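Long-range contact in HTPA Reductase (Selaginella moellendorffii, PDB 5U5I), which probably catalyses the NAD(P)H-dependent reduction of 4-hydroxy-tetrahydrodipicolinate to tetrahydrodipicolinate, a step of lysine biosynthesis by the diaminopimelate pathway: residues Pro98-Thr103 against Pro126-Gln131. Residues are numbered along the deposited sequence; the frame is centred on the assembly and turned at random.
Sequences PFVMGT and PQMGKQ. With NAD (nicotinamide-adenine-dinucleotide), chain E.
Val-100, in the short strand 99-101, meets selenomethionine Met-128 through methyl groups: CG1 of Val-100 lies 3.3 Å from CE of Met-128, closer than two methyl groups normally come. With chi1 at 173°, CG1 is the branch turned opposite the backbone N, and it is this one that meets the methyl. At Met-101 the backbone makes the contact, its O 3.4 Å from Met-128 CE, while its own selenomethionine side chain leads off to pack on Val-85 and Tyr-92 of helix 85-94. Gly-102 follows, its N 3.7 Å from the same methyl and its CA 5.2 Å from CA of Pro-126. A bend at chi2 (-101°) brings the Met-128 methyl to this strand end, while Met-128 CG rests 3.5 Å from N7N of NAD. The nicotinamide carboxamide bridges the two segments: N7N donates to Gly-102 O (3.0 Å), and O7N accepts from Met-128 N (2.7 Å, N-H...O angle 162°). Both polar ends of the amide are thus gripped by backbone groups, which fixes its rotation. Thr-103 sets CG2 3.7 Å from the ribose O3D of NAD, and its OG1 is hydrogen-bonded to Asp-78 and Thr-80. Beyond the pocket, Gly-129 occupies the N-cap position of helix 130-145. Loops that follow neighbouring parallel strands, here 99-101 and 122-124, and together hold the nicotinamide end of the dinucleotide characterise the Rossmann-type cofactor domain of DapB reductases.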
# COMPACT_ATOMS: atom_id res chain seq x y z
N PRO B 98 -8.38 -32.58 -4.25
CA PRO B 98 -7.98 -31.17 -4.25
C PRO B 98 -8.84 -30.34 -3.31
O PRO B 98 -10.04 -30.65 -3.13
CB PRO B 98 -8.18 -30.74 -5.70
CG PRO B 98 -9.22 -31.66 -6.22
CD PRO B 98 -9.01 -32.98 -5.52
N PHE B 99 -8.25 -29.31 -2.70
CA PHE B 99 -9.00 -28.50 -1.75
C PHE B 99 -8.61 -27.03 -1.67
O PHE B 99 -7.48 -26.63 -1.94
CB PHE B 99 -8.96 -29.14 -0.35
CG PHE B 99 -7.61 -29.14 0.28
CD1 PHE B 99 -6.68 -30.11 -0.05
CD2 PHE B 99 -7.25 -28.15 1.19
CE1 PHE B 99 -5.41 -30.11 0.52
CE2 PHE B 99 -5.98 -28.13 1.76
CZ PHE B 99 -5.07 -29.12 1.43
N VAL B 100 -9.60 -26.25 -1.25
CA VAL B 100 -9.44 -24.85 -0.96
C VAL B 100 -9.76 -24.70 0.50
O VAL B 100 -10.88 -24.94 0.91
CB VAL B 100 -10.41 -24.00 -1.80
CG1 VAL B 100 -10.38 -22.54 -1.37
CG2 VAL B 100 -10.07 -24.11 -3.27
N MSE B 101 -8.77 -24.32 1.30
CA MSE B 101 -9.00 -24.14 2.72
C MSE B 101 -8.85 -22.73 3.21
O MSE B 101 -7.76 -22.15 3.17
CB MSE B 101 -8.03 -24.96 3.53
CG MSE B 101 -8.61 -24.86 4.93
SE MSE B 101 -7.63 -26.05 6.03
CE MSE B 101 -8.00 -27.83 5.25
N GLY B 102 -9.96 -22.19 3.73
CA GLY B 102 -9.99 -20.86 4.34
C GLY B 102 -9.98 -20.89 5.86
O GLY B 102 -9.74 -19.87 6.49
N THR B 103 -10.20 -22.06 6.46
CA THR B 103 -10.17 -22.19 7.92
C THR B 103 -8.85 -21.65 8.45
O THR B 103 -7.79 -21.95 7.90
CB THR B 103 -10.31 -23.66 8.35
OG1 THR B 103 -11.45 -24.23 7.72
CG2 THR B 103 -10.49 -23.79 9.83
N PRO B 126 -5.44 -17.98 4.84
CA PRO B 126 -6.30 -17.56 5.96
C PRO B 126 -7.12 -16.27 5.69
O PRO B 126 -7.88 -15.82 6.56
CB PRO B 126 -5.29 -17.33 7.09
CG PRO B 126 -4.06 -16.86 6.37
CD PRO B 126 -4.04 -17.57 5.04
N GLN B 127 -6.96 -15.67 4.50
CA GLN B 127 -7.73 -14.50 4.09
C GLN B 127 -8.10 -14.67 2.61
O GLN B 127 -7.24 -14.55 1.72
CB GLN B 127 -6.90 -13.23 4.34
CG GLN B 127 -7.42 -11.94 3.70
CD GLN B 127 -8.79 -11.53 4.20
OE1 GLN B 127 -9.82 -11.97 3.67
NE2 GLN B 127 -8.81 -10.63 5.18
N MSE B 128 -9.36 -14.96 2.35
CA MSE B 128 -9.84 -15.21 1.00
C MSE B 128 -10.45 -13.99 0.36
O MSE B 128 -10.75 -14.02 -0.82
CB MSE B 128 -10.79 -16.40 1.03
CG MSE B 128 -9.95 -17.62 1.41
SE MSE B 128 -9.57 -18.60 -0.23
CE MSE B 128 -9.09 -20.27 0.71
N GLY B 129 -10.62 -12.92 1.13
CA GLY B 129 -11.04 -11.63 0.58
C GLY B 129 -9.94 -11.06 -0.29
O GLY B 129 -9.07 -10.34 0.21
N LYS B 130 -9.97 -11.38 -1.58
CA LYS B 130 -8.81 -11.12 -2.44
C LYS B 130 -8.43 -9.65 -2.50
O LYS B 130 -7.26 -9.34 -2.62
CB LYS B 130 -9.02 -11.68 -3.85
CG LYS B 130 -9.97 -10.90 -4.73
CD LYS B 130 -10.16 -11.64 -6.06
CE LYS B 130 -10.80 -10.74 -7.09
NZ LYS B 130 -11.14 -11.47 -8.32
N GLN B 131 -9.43 -8.77 -2.39
CA GLN B 131 -9.20 -7.32 -2.43
C GLN B 131 -8.44 -6.89 -1.19
O GLN B 131 -7.59 -6.00 -1.28
CB GLN B 131 -10.50 -6.51 -2.54
CG GLN B 131 -11.30 -6.70 -3.83
CD GLN B 131 -12.13 -7.99 -3.90
OE1 GLN B 131 -12.29 -8.72 -2.90
NE2 GLN B 131 -12.63 -8.28 -5.09
PA NAD E . -18.65 -21.36 12.37
O1A NAD E . -18.41 -21.88 13.76
O2A NAD E . -19.84 -20.49 12.08
O5B NAD E . -18.67 -22.60 11.35
C5B NAD E . -17.67 -23.61 11.44
C4B NAD E . -18.34 -24.97 11.29
O4B NAD E . -17.34 -25.98 11.16
C3B NAD E . -19.21 -25.37 12.48
O3B NAD E . -20.56 -25.50 12.02
C2B NAD E . -18.62 -26.70 12.95
O2B NAD E . -19.60 -27.65 13.36
C1B NAD E . -17.88 -27.18 11.72
N9A NAD E . -16.80 -28.17 11.92
C8A NAD E . -15.94 -28.24 12.95
N7A NAD E . -15.07 -29.27 12.79
C5A NAD E . -15.37 -29.87 11.63
C6A NAD E . -14.85 -31.02 10.88
N6A NAD E . -13.81 -31.73 11.35
N1A NAD E . -15.45 -31.32 9.71
C2A NAD E . -16.50 -30.62 9.23
N3A NAD E . -17.03 -29.56 9.87
C4A NAD E . -16.52 -29.14 11.06
O3 NAD E . -17.30 -20.57 11.96
PN NAD E . -17.22 -19.53 10.74
O1N NAD E . -17.68 -18.21 11.30
O2N NAD E . -17.90 -20.11 9.53
O5D NAD E . -15.63 -19.53 10.48
C5D NAD E . -15.03 -20.79 10.19
C4D NAD E . -13.54 -20.65 9.95
O4D NAD E . -13.31 -19.83 8.80
C3D NAD E . -12.86 -19.98 11.13
O3D NAD E . -11.61 -20.64 11.38
C2D NAD E . -12.64 -18.55 10.68
O2D NAD E . -11.51 -17.93 11.28
C1D NAD E . -12.42 -18.77 9.19
N1N NAD E . -12.63 -17.61 8.30
C2N NAD E . -11.83 -17.55 7.24
C3N NAD E . -11.92 -16.53 6.30
C7N NAD E . -10.99 -16.48 5.11
O7N NAD E . -11.18 -15.61 4.28
N7N NAD E . -9.98 -17.34 4.93
C4N NAD E . -12.89 -15.56 6.49
C5N NAD E . -13.73 -15.63 7.59
C6N NAD E . -13.59 -16.68 8.49